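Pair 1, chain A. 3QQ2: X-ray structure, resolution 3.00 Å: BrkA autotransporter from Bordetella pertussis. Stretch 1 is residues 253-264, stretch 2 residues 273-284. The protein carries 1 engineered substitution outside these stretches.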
# COMPACT_ATOMS: atom_id res chain seq x y z
N GLY A 253 -31.66 38.15 -22.62
CA GLY A 253 -31.74 38.50 -24.04
C GLY A 253 -30.48 38.50 -24.88
O GLY A 253 -29.44 39.02 -24.47
N LYS A 254 -30.61 37.95 -26.09
CA LYS A 254 -29.54 37.78 -27.09
C LYS A 254 -28.71 36.54 -26.86
O LYS A 254 -27.48 36.57 -26.90
CB LYS A 254 -28.70 39.04 -27.32
CG LYS A 254 -29.34 39.93 -28.36
CD LYS A 254 -28.64 41.28 -28.53
CE LYS A 254 -29.65 42.32 -28.95
NZ LYS A 254 -30.84 42.22 -28.04
N GLY A 255 -29.42 35.44 -26.62
CA GLY A 255 -28.84 34.12 -26.59
C GLY A 255 -28.14 33.71 -25.32
O GLY A 255 -27.77 32.56 -25.19
N HIS A 256 -27.96 34.63 -24.37
CA HIS A 256 -27.28 34.28 -23.11
C HIS A 256 -28.17 33.58 -22.06
O HIS A 256 -29.39 33.82 -21.96
CB HIS A 256 -26.58 35.50 -22.51
CG HIS A 256 -25.71 36.23 -23.47
ND1 HIS A 256 -24.42 35.83 -23.76
CD2 HIS A 256 -25.96 37.30 -24.25
CE1 HIS A 256 -23.90 36.64 -24.66
NE2 HIS A 256 -24.81 37.54 -24.98
N ASN A 257 -27.53 32.71 -21.28
CA ASN A 257 -28.17 31.96 -20.23
C ASN A 257 -27.24 31.80 -19.07
O ASN A 257 -26.08 31.42 -19.25
CB ASN A 257 -28.54 30.60 -20.73
CG ASN A 257 -29.53 30.67 -21.84
OD1 ASN A 257 -29.17 30.59 -23.01
ND2 ASN A 257 -30.79 30.88 -21.48
N LEU A 258 -27.75 32.11 -17.88
CA LEU A 258 -27.00 31.98 -16.65
C LEU A 258 -27.79 31.13 -15.68
O LEU A 258 -29.01 31.30 -15.54
CB LEU A 258 -26.77 33.35 -16.02
CG LEU A 258 -25.70 34.23 -16.65
CD1 LEU A 258 -25.85 35.67 -16.17
CD2 LEU A 258 -24.31 33.69 -16.33
N TYR A 259 -27.08 30.21 -15.01
CA TYR A 259 -27.63 29.43 -13.89
C TYR A 259 -26.69 29.49 -12.69
O TYR A 259 -25.48 29.45 -12.82
CB TYR A 259 -27.87 27.97 -14.29
CG TYR A 259 -28.31 27.78 -15.72
CD1 TYR A 259 -27.39 27.86 -16.78
CD2 TYR A 259 -29.65 27.52 -16.04
CE1 TYR A 259 -27.79 27.68 -18.13
CE2 TYR A 259 -30.07 27.34 -17.39
CZ TYR A 259 -29.13 27.42 -18.42
OH TYR A 259 -29.51 27.25 -19.74
N ALA A 260 -27.25 29.61 -11.51
CA ALA A 260 -26.49 29.46 -10.29
C ALA A 260 -27.41 28.79 -9.27
O ALA A 260 -28.61 29.07 -9.26
CB ALA A 260 -25.97 30.81 -9.79
N SER A 261 -26.86 27.88 -8.47
CA SER A 261 -27.60 27.24 -7.39
C SER A 261 -26.72 27.00 -6.20
O SER A 261 -25.51 26.89 -6.31
CB SER A 261 -28.22 25.92 -7.85
OG SER A 261 -27.23 25.01 -8.27
N TYR A 262 -27.35 26.92 -5.03
CA TYR A 262 -26.68 26.49 -3.83
C TYR A 262 -27.40 25.27 -3.34
O TYR A 262 -28.61 25.15 -3.52
CB TYR A 262 -26.70 27.60 -2.78
CG TYR A 262 -26.32 27.15 -1.39
CD1 TYR A 262 -27.15 27.44 -0.30
CD2 TYR A 262 -25.14 26.43 -1.15
CE1 TYR A 262 -26.82 27.04 1.00
CE2 TYR A 262 -24.81 26.01 0.15
CZ TYR A 262 -25.66 26.33 1.22
OH TYR A 262 -25.36 25.92 2.51
N GLU A 263 -26.65 24.32 -2.77
CA GLU A 263 -27.23 23.12 -2.18
C GLU A 263 -26.53 22.71 -0.88
O GLU A 263 -25.31 22.83 -0.75
CB GLU A 263 -27.21 21.96 -3.17
CG GLU A 263 -28.32 20.99 -2.92
CD GLU A 263 -28.41 19.86 -3.95
OE1 GLU A 263 -29.25 19.96 -4.88
OE2 GLU A 263 -27.67 18.86 -3.83
N TYR A 264 -27.35 22.28 0.08
CA TYR A 264 -26.91 21.74 1.36
C TYR A 264 -27.56 20.36 1.56
O TYR A 264 -28.72 20.17 1.21
CB TYR A 264 -27.29 22.68 2.50
CG TYR A 264 -27.08 22.07 3.87
CD1 TYR A 264 -28.07 22.12 4.86
CD2 TYR A 264 -25.87 21.42 4.18
CE1 TYR A 264 -27.83 21.54 6.15
CE2 TYR A 264 -25.64 20.84 5.43
CZ TYR A 264 -26.61 20.90 6.41
OH TYR A 264 -26.32 20.32 7.61
N PRO A 273 -21.90 20.62 3.77
CA PRO A 273 -22.20 21.96 4.26
C PRO A 273 -22.42 22.96 3.15
O PRO A 273 -23.11 23.95 3.38
CB PRO A 273 -20.94 22.33 5.05
CG PRO A 273 -20.38 21.03 5.46
CD PRO A 273 -20.62 20.13 4.30
N TRP A 274 -21.84 22.71 1.97
CA TRP A 274 -22.05 23.56 0.79
C TRP A 274 -21.72 22.92 -0.54
O TRP A 274 -20.80 22.15 -0.65
CB TRP A 274 -21.33 24.91 0.91
CG TRP A 274 -19.91 24.83 1.25
CD1 TRP A 274 -19.36 24.96 2.50
CD2 TRP A 274 -18.81 24.66 0.35
NE1 TRP A 274 -17.99 24.85 2.43
CE2 TRP A 274 -17.63 24.67 1.12
CE3 TRP A 274 -18.72 24.48 -1.04
CZ2 TRP A 274 -16.36 24.51 0.56
CZ3 TRP A 274 -17.45 24.31 -1.60
CH2 TRP A 274 -16.30 24.33 -0.80
N SER A 275 -22.49 23.29 -1.55
CA SER A 275 -22.33 22.76 -2.88
C SER A 275 -22.85 23.81 -3.85
O SER A 275 -24.07 24.05 -3.91
CB SER A 275 -23.12 21.46 -3.00
OG SER A 275 -23.37 21.11 -4.36
N PHE A 276 -21.94 24.42 -4.60
CA PHE A 276 -22.25 25.47 -5.58
C PHE A 276 -22.14 24.96 -7.00
O PHE A 276 -21.26 24.17 -7.31
CB PHE A 276 -21.31 26.66 -5.39
CG PHE A 276 -21.25 27.18 -3.98
CD1 PHE A 276 -20.12 26.97 -3.19
CD2 PHE A 276 -22.33 27.89 -3.42
CE1 PHE A 276 -20.05 27.46 -1.86
CE2 PHE A 276 -22.27 28.39 -2.09
CZ PHE A 276 -21.14 28.17 -1.31
N HIS A 277 -23.05 25.40 -7.86
CA HIS A 277 -22.98 25.17 -9.30
C HIS A 277 -23.28 26.51 -9.98
O HIS A 277 -24.22 27.21 -9.59
CB HIS A 277 -24.04 24.18 -9.78
CG HIS A 277 -23.87 22.77 -9.28
ND1 HIS A 277 -24.69 22.22 -8.32
CD2 HIS A 277 -23.01 21.79 -9.64
CE1 HIS A 277 -24.33 20.97 -8.09
NE2 HIS A 277 -23.31 20.68 -8.88
N ALA A 278 -22.49 26.85 -10.98
CA ALA A 278 -22.73 28.04 -11.80
C ALA A 278 -22.63 27.55 -13.22
O ALA A 278 -21.81 26.69 -13.51
CB ALA A 278 -21.69 29.09 -11.55
N GLY A 279 -23.46 28.07 -14.10
CA GLY A 279 -23.42 27.62 -15.49
C GLY A 279 -23.82 28.70 -16.46
O GLY A 279 -24.72 29.48 -16.14
N TYR A 280 -23.16 28.75 -17.62
CA TYR A 280 -23.51 29.66 -18.70
C TYR A 280 -23.76 28.92 -20.01
O TYR A 280 -23.02 28.02 -20.36
CB TYR A 280 -22.40 30.71 -18.93
CG TYR A 280 -22.56 31.46 -20.26
CD1 TYR A 280 -22.07 30.92 -21.45
CD2 TYR A 280 -23.24 32.67 -20.33
CE1 TYR A 280 -22.24 31.58 -22.67
CE2 TYR A 280 -23.41 33.34 -21.55
CZ TYR A 280 -22.90 32.78 -22.71
OH TYR A 280 -23.06 33.41 -23.91
N ARG A 281 -24.78 29.35 -20.77
CA ARG A 281 -25.06 28.77 -22.09
C ARG A 281 -25.45 29.85 -23.09
O ARG A 281 -26.22 30.76 -22.75
CB ARG A 281 -26.16 27.69 -22.01
CG ARG A 281 -26.72 27.27 -23.36
CD ARG A 281 -27.66 26.08 -23.26
NE ARG A 281 -28.14 25.62 -24.57
CZ ARG A 281 -27.64 24.58 -25.25
NH1 ARG A 281 -26.62 23.85 -24.77
NH2 ARG A 281 -28.14 24.27 -26.44
N TYR A 282 -24.94 29.73 -24.31
CA TYR A 282 -25.16 30.66 -25.43
C TYR A 282 -26.05 29.96 -26.43
O TYR A 282 -25.72 28.88 -26.92
CB TYR A 282 -23.81 31.01 -26.09
CG TYR A 282 -23.77 32.22 -27.03
CD1 TYR A 282 -24.85 32.56 -27.84
CD2 TYR A 282 -22.60 33.02 -27.13
CE1 TYR A 282 -24.80 33.64 -28.70
CE2 TYR A 282 -22.54 34.12 -28.00
CZ TYR A 282 -23.66 34.42 -28.78
OH TYR A 282 -23.66 35.49 -29.63
N SER A 283 -27.19 30.57 -26.72
CA SER A 283 -28.19 29.98 -27.61
C SER A 283 -27.84 30.23 -29.06
O SER A 283 -28.54 29.79 -29.98
CB SER A 283 -29.57 30.50 -27.26
OG SER A 283 -29.98 29.87 -26.07
N PHE A 284 -26.74 30.95 -29.24
CA PHE A 284 -26.00 31.11 -30.49
C PHE A 284 -26.80 31.52 -31.71
O PHE A 284 -27.65 30.75 -32.18
CB PHE A 284 -25.12 29.87 -30.81
CG PHE A 284 -23.90 30.23 -31.60
CD1 PHE A 284 -23.98 30.45 -32.98
CD2 PHE A 284 -22.67 30.42 -30.97
CE1 PHE A 284 -22.87 30.82 -33.71
CE2 PHE A 284 -21.56 30.80 -31.69
CZ PHE A 284 -21.67 31.00 -33.07
OXT PHE A 284 -26.59 32.61 -32.25

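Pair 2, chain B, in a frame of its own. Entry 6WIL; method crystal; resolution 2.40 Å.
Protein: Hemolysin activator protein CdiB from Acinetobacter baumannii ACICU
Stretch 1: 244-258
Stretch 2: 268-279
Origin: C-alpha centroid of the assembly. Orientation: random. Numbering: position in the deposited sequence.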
# COMPACT_ATOMS: atom_id res chain seq x y z
N ASN B 244 11.54 15.27 -2.04
CA ASN B 244 11.83 16.12 -0.89
C ASN B 244 11.89 17.60 -1.25
O ASN B 244 12.81 18.30 -0.82
CB ASN B 244 13.15 15.68 -0.25
CG ASN B 244 13.22 16.01 1.23
OD1 ASN B 244 12.21 16.04 1.93
ND2 ASN B 244 14.44 16.26 1.73
N PRO B 245 10.91 18.14 -2.00
CA PRO B 245 11.05 19.53 -2.46
C PRO B 245 11.02 20.55 -1.33
O PRO B 245 11.83 21.48 -1.33
CB PRO B 245 9.87 19.70 -3.42
CG PRO B 245 8.84 18.76 -2.91
CD PRO B 245 9.61 17.57 -2.39
N PHE B 246 10.10 20.41 -0.38
CA PHE B 246 10.02 21.32 0.76
C PHE B 246 10.76 20.81 1.98
O PHE B 246 10.53 21.31 3.09
CB PHE B 246 8.55 21.60 1.10
CG PHE B 246 7.83 22.42 0.07
CD1 PHE B 246 8.02 23.79 0.00
CD2 PHE B 246 6.97 21.82 -0.83
CE1 PHE B 246 7.37 24.55 -0.95
CE2 PHE B 246 6.31 22.57 -1.78
CZ PHE B 246 6.51 23.94 -1.84
N HIS B 247 11.66 19.84 1.80
CA HIS B 247 12.47 19.28 2.89
C HIS B 247 11.60 18.85 4.07
O HIS B 247 11.83 19.23 5.22
CB HIS B 247 13.55 20.26 3.33
CG HIS B 247 14.65 20.42 2.34
ND1 HIS B 247 14.49 21.08 1.14
CD2 HIS B 247 15.93 19.98 2.36
CE1 HIS B 247 15.62 21.05 0.47
NE2 HIS B 247 16.52 20.39 1.18
N LEU B 248 10.58 18.05 3.76
CA LEU B 248 9.66 17.53 4.76
C LEU B 248 9.47 16.03 4.58
O LEU B 248 8.44 15.48 4.97
CB LEU B 248 8.31 18.25 4.69
CG LEU B 248 8.28 19.72 5.10
CD1 LEU B 248 6.93 20.34 4.78
CD2 LEU B 248 8.59 19.85 6.58
N ASN B 249 10.47 15.36 3.99
CA ASN B 249 10.34 13.96 3.57
C ASN B 249 9.14 13.80 2.63
O ASN B 249 8.51 12.74 2.58
CB ASN B 249 10.22 13.02 4.78
CG ASN B 249 11.23 13.34 5.87
OD1 ASN B 249 12.43 13.16 5.70
ND2 ASN B 249 10.73 13.83 7.01
N ASP B 250 8.84 14.85 1.89
CA ASP B 250 7.66 14.91 1.03
C ASP B 250 8.00 14.46 -0.38
O ASP B 250 9.16 14.43 -0.79
CB ASP B 250 7.08 16.32 1.01
CG ASP B 250 8.15 17.39 0.84
OD1 ASP B 250 9.28 17.17 1.32
OD2 ASP B 250 7.85 18.44 0.23
N ILE B 251 6.96 14.10 -1.13
CA ILE B 251 7.11 13.67 -2.51
C ILE B 251 6.03 14.33 -3.35
O ILE B 251 4.84 14.25 -3.01
CB ILE B 251 7.05 12.13 -2.64
CG1 ILE B 251 8.36 11.52 -2.14
CG2 ILE B 251 6.79 11.72 -4.08
CD1 ILE B 251 8.26 10.05 -1.84
N LEU B 252 6.43 14.99 -4.42
CA LEU B 252 5.52 15.65 -5.34
C LEU B 252 5.58 14.95 -6.69
O LEU B 252 6.67 14.77 -7.25
CB LEU B 252 5.88 17.13 -5.49
CG LEU B 252 5.08 17.94 -6.52
CD1 LEU B 252 3.64 18.12 -6.07
CD2 LEU B 252 5.74 19.30 -6.75
N SER B 253 4.43 14.53 -7.19
CA SER B 253 4.34 13.80 -8.44
C SER B 253 3.44 14.56 -9.41
O SER B 253 2.40 15.10 -9.02
CB SER B 253 3.80 12.38 -8.21
OG SER B 253 4.55 11.72 -7.21
N LEU B 254 3.85 14.59 -10.68
CA LEU B 254 3.10 15.26 -11.73
C LEU B 254 3.00 14.32 -12.93
O LEU B 254 3.97 13.66 -13.29
CB LEU B 254 3.77 16.57 -12.16
CG LEU B 254 4.24 17.51 -11.05
CD1 LEU B 254 5.12 18.60 -11.63
CD2 LEU B 254 3.06 18.11 -10.32
N ASN B 255 1.81 14.28 -13.53
CA ASN B 255 1.60 13.44 -14.71
C ASN B 255 0.71 14.17 -15.70
O ASN B 255 -0.32 14.73 -15.32
CB ASN B 255 0.97 12.10 -14.31
CG ASN B 255 1.16 11.03 -15.38
OD1 ASN B 255 2.16 10.30 -15.37
ND2 ASN B 255 0.21 10.94 -16.30
N VAL B 256 1.12 14.16 -16.97
CA VAL B 256 0.33 14.71 -18.07
C VAL B 256 0.17 13.62 -19.12
O VAL B 256 1.16 13.05 -19.58
CB VAL B 256 0.97 15.97 -18.68
CG1 VAL B 256 0.09 16.52 -19.79
CG2 VAL B 256 1.19 17.02 -17.61
N SER B 257 -1.07 13.34 -19.49
CA SER B 257 -1.38 12.25 -20.40
C SER B 257 -2.12 12.78 -21.62
O SER B 257 -2.96 13.68 -21.51
CB SER B 257 -2.23 11.18 -19.70
OG SER B 257 -2.05 9.91 -20.29
N HIS B 258 -1.79 12.23 -22.79
CA HIS B 258 -2.50 12.50 -24.03
C HIS B 258 -2.88 11.16 -24.66
O HIS B 258 -2.04 10.25 -24.73
CB HIS B 258 -1.64 13.30 -25.02
CG HIS B 258 -1.27 14.67 -24.53
ND1 HIS B 258 -2.18 15.68 -24.37
CD2 HIS B 258 -0.07 15.19 -24.18
CE1 HIS B 258 -1.57 16.76 -23.93
NE2 HIS B 258 -0.28 16.49 -23.81
N ASN B 268 -8.12 12.75 -25.70
CA ASN B 268 -8.17 12.99 -24.26
C ASN B 268 -6.84 13.54 -23.76
O ASN B 268 -5.77 13.08 -24.18
CB ASN B 268 -8.50 11.71 -23.49
CG ASN B 268 -9.57 10.88 -24.17
OD1 ASN B 268 -10.76 11.17 -24.07
ND2 ASN B 268 -9.14 9.83 -24.87
N ARG B 269 -6.92 14.51 -22.86
CA ARG B 269 -5.76 15.04 -22.16
C ARG B 269 -6.05 15.00 -20.66
O ARG B 269 -7.19 15.16 -20.23
CB ARG B 269 -5.43 16.47 -22.62
CG ARG B 269 -5.27 16.63 -24.14
CD ARG B 269 -4.73 18.01 -24.51
NE ARG B 269 -3.88 17.98 -25.70
CZ ARG B 269 -4.20 18.54 -26.87
NH1 ARG B 269 -3.35 18.45 -27.89
NH2 ARG B 269 -5.34 19.19 -27.02
N SER B 270 -5.00 14.79 -19.86
CA SER B 270 -5.17 14.59 -18.43
C SER B 270 -3.97 15.14 -17.66
O SER B 270 -2.82 14.82 -17.99
CB SER B 270 -5.36 13.10 -18.11
OG SER B 270 -5.37 12.87 -16.71
N TYR B 271 -4.24 15.94 -16.64
CA TYR B 271 -3.23 16.50 -15.75
C TYR B 271 -3.48 15.97 -14.34
O TYR B 271 -4.61 16.00 -13.86
CB TYR B 271 -3.28 18.04 -15.77
CG TYR B 271 -2.32 18.73 -14.82
CD1 TYR B 271 -2.60 18.85 -13.47
CD2 TYR B 271 -1.13 19.29 -15.29
CE1 TYR B 271 -1.73 19.49 -12.60
CE2 TYR B 271 -0.26 19.93 -14.44
CZ TYR B 271 -0.56 20.03 -13.09
OH TYR B 271 0.31 20.67 -12.24
N PHE B 272 -2.41 15.51 -13.68
CA PHE B 272 -2.51 14.91 -12.35
C PHE B 272 -1.34 15.38 -11.49
O PHE B 272 -0.19 15.32 -11.91
CB PHE B 272 -2.51 13.38 -12.44
CG PHE B 272 -2.52 12.69 -11.11
CD1 PHE B 272 -3.71 12.48 -10.43
CD2 PHE B 272 -1.34 12.24 -10.54
CE1 PHE B 272 -3.72 11.84 -9.21
CE2 PHE B 272 -1.35 11.59 -9.31
CZ PHE B 272 -2.54 11.39 -8.65
N ILE B 273 -1.65 15.83 -10.28
CA ILE B 273 -0.65 16.27 -9.32
C ILE B 273 -0.93 15.60 -7.98
O ILE B 273 -2.08 15.53 -7.54
CB ILE B 273 -0.63 17.81 -9.17
CG1 ILE B 273 0.19 18.22 -7.95
CG2 ILE B 273 -2.05 18.35 -9.08
CD1 ILE B 273 0.32 19.72 -7.79
N SER B 274 0.12 15.09 -7.35
CA SER B 274 0.00 14.41 -6.06
C SER B 274 1.09 14.91 -5.13
O SER B 274 2.26 15.01 -5.53
CB SER B 274 0.09 12.89 -6.24
OG SER B 274 -0.35 12.23 -5.07
N TYR B 275 0.72 15.22 -3.90
CA TYR B 275 1.66 15.61 -2.86
C TYR B 275 1.43 14.75 -1.63
O TYR B 275 0.28 14.49 -1.25
CB TYR B 275 1.51 17.09 -2.51
CG TYR B 275 2.56 17.61 -1.55
CD1 TYR B 275 3.90 17.66 -1.91
CD2 TYR B 275 2.20 18.08 -0.29
CE1 TYR B 275 4.86 18.15 -1.05
CE2 TYR B 275 3.15 18.58 0.58
CZ TYR B 275 4.48 18.61 0.20
OH TYR B 275 5.42 19.09 1.07
N GLN B 276 2.52 14.31 -1.01
CA GLN B 276 2.45 13.37 0.10
C GLN B 276 3.61 13.63 1.05
O GLN B 276 4.76 13.68 0.61
CB GLN B 276 2.51 11.93 -0.42
CG GLN B 276 1.71 10.93 0.40
CD GLN B 276 1.84 9.52 -0.12
OE1 GLN B 276 2.29 9.30 -1.25
NE2 GLN B 276 1.45 8.55 0.69
N LEU B 277 3.30 13.79 2.34
CA LEU B 277 4.34 13.91 3.35
C LEU B 277 3.94 13.12 4.59
O LEU B 277 2.76 13.10 4.96
CB LEU B 277 4.60 15.38 3.73
CG LEU B 277 3.72 16.08 4.76
CD1 LEU B 277 4.33 17.42 5.13
CD2 LEU B 277 2.31 16.27 4.24
N PRO B 278 4.89 12.46 5.25
CA PRO B 278 4.58 11.71 6.47
C PRO B 278 4.79 12.54 7.73
O PRO B 278 5.63 13.43 7.80
CB PRO B 278 5.58 10.55 6.41
CG PRO B 278 6.79 11.18 5.80
CD PRO B 278 6.27 12.20 4.79
N VAL B 279 3.99 12.22 8.75
CA VAL B 279 4.20 12.74 10.10
C VAL B 279 4.19 11.58 11.09
O VAL B 279 3.15 11.25 11.67
CB VAL B 279 3.15 13.81 10.47
CG1 VAL B 279 3.55 14.52 11.75
CG2 VAL B 279 2.96 14.80 9.34
O HOH W 1 6.53 11.44 1.26
O HOH W 2 -2.57 12.23 -15.86

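Both pairs are two adjacent antiparallel strands, with N-to-C directions 175° apart in each, and 14 central residues superpose to 0.4 Å. The register is the same: L258(A) faces Y280(A) as L252(B) faces Y275(B), and S261(A) faces H277(A) as N255(B) faces F272(B). The backbone supplies the common ladder. In pair 1, Y259(A) N donates to G279(A) O at 2.7 Å and G279(A) N returns a bond to Y259(A) O at 2.8 Å; at the matching site in pair 2, S253(B) N to S274(B) O and S274(B) N to S253(B) O are both 2.8 Å. Because these bonds need only main-chain atoms, the side chains are free to differ.

The clearest shared solution is a tyrosine, Y280(A) matching Y275(B), whose CA atoms fall within 0.1 Å. Each reaches diagonally across to a polar side chain two residues before the one it pairs with. Y280(A) OH lies 2.8 Å from H256(A) ND1 in a hydrogen bond, the two rings meeting rim to rim. In pair 2 the matching residue is D250(B), and Y275(B) OH donates to D250(B) OD2 at 2.7 Å. A carboxylate can only accept here, and it does more: its OD2 also takes F246(B) N at 3.1 Å and its OD1 takes L248(B) N at 2.9 Å, so the aspartate ties the preceding loop to the tyrosine.

On the same face, pair 1 places small A260(A) against A278(A), with CA atoms 4.3 Å apart, whereas pair 2 has L254(B) and I273(B) there. The branched chains fill the space with an apolar contact, L254(B) CD2 to I273(B) CG1 at 3.7 Å. Farther along, Y262(A) CD2 lies 3.6 Å from F276(A) CE2, the ring planes nearly parallel but slid apart; Y262(A) OH also donates to P273(A) O at 3.1 Å. Pair 2 keeps one aromatic at this level, with V256(B) CG2 4.0 Å from Y271(B) CD2. The compact valine packs beside the ring but has no hydroxyl to extend the contact.

The other face offers a different trade. The broad ring of Y259(A) lies beside G279(A), which has no side chain, and its OH comes within 4.1 Å of R281(A) CB. Pair 2 sets two small serines there, S253(B) CB and S274(B) CB being 4.2 Å apart. One large and one absent side chain in pair 1 thus correspond to two small ones in pair 2, on nearly the same backbone.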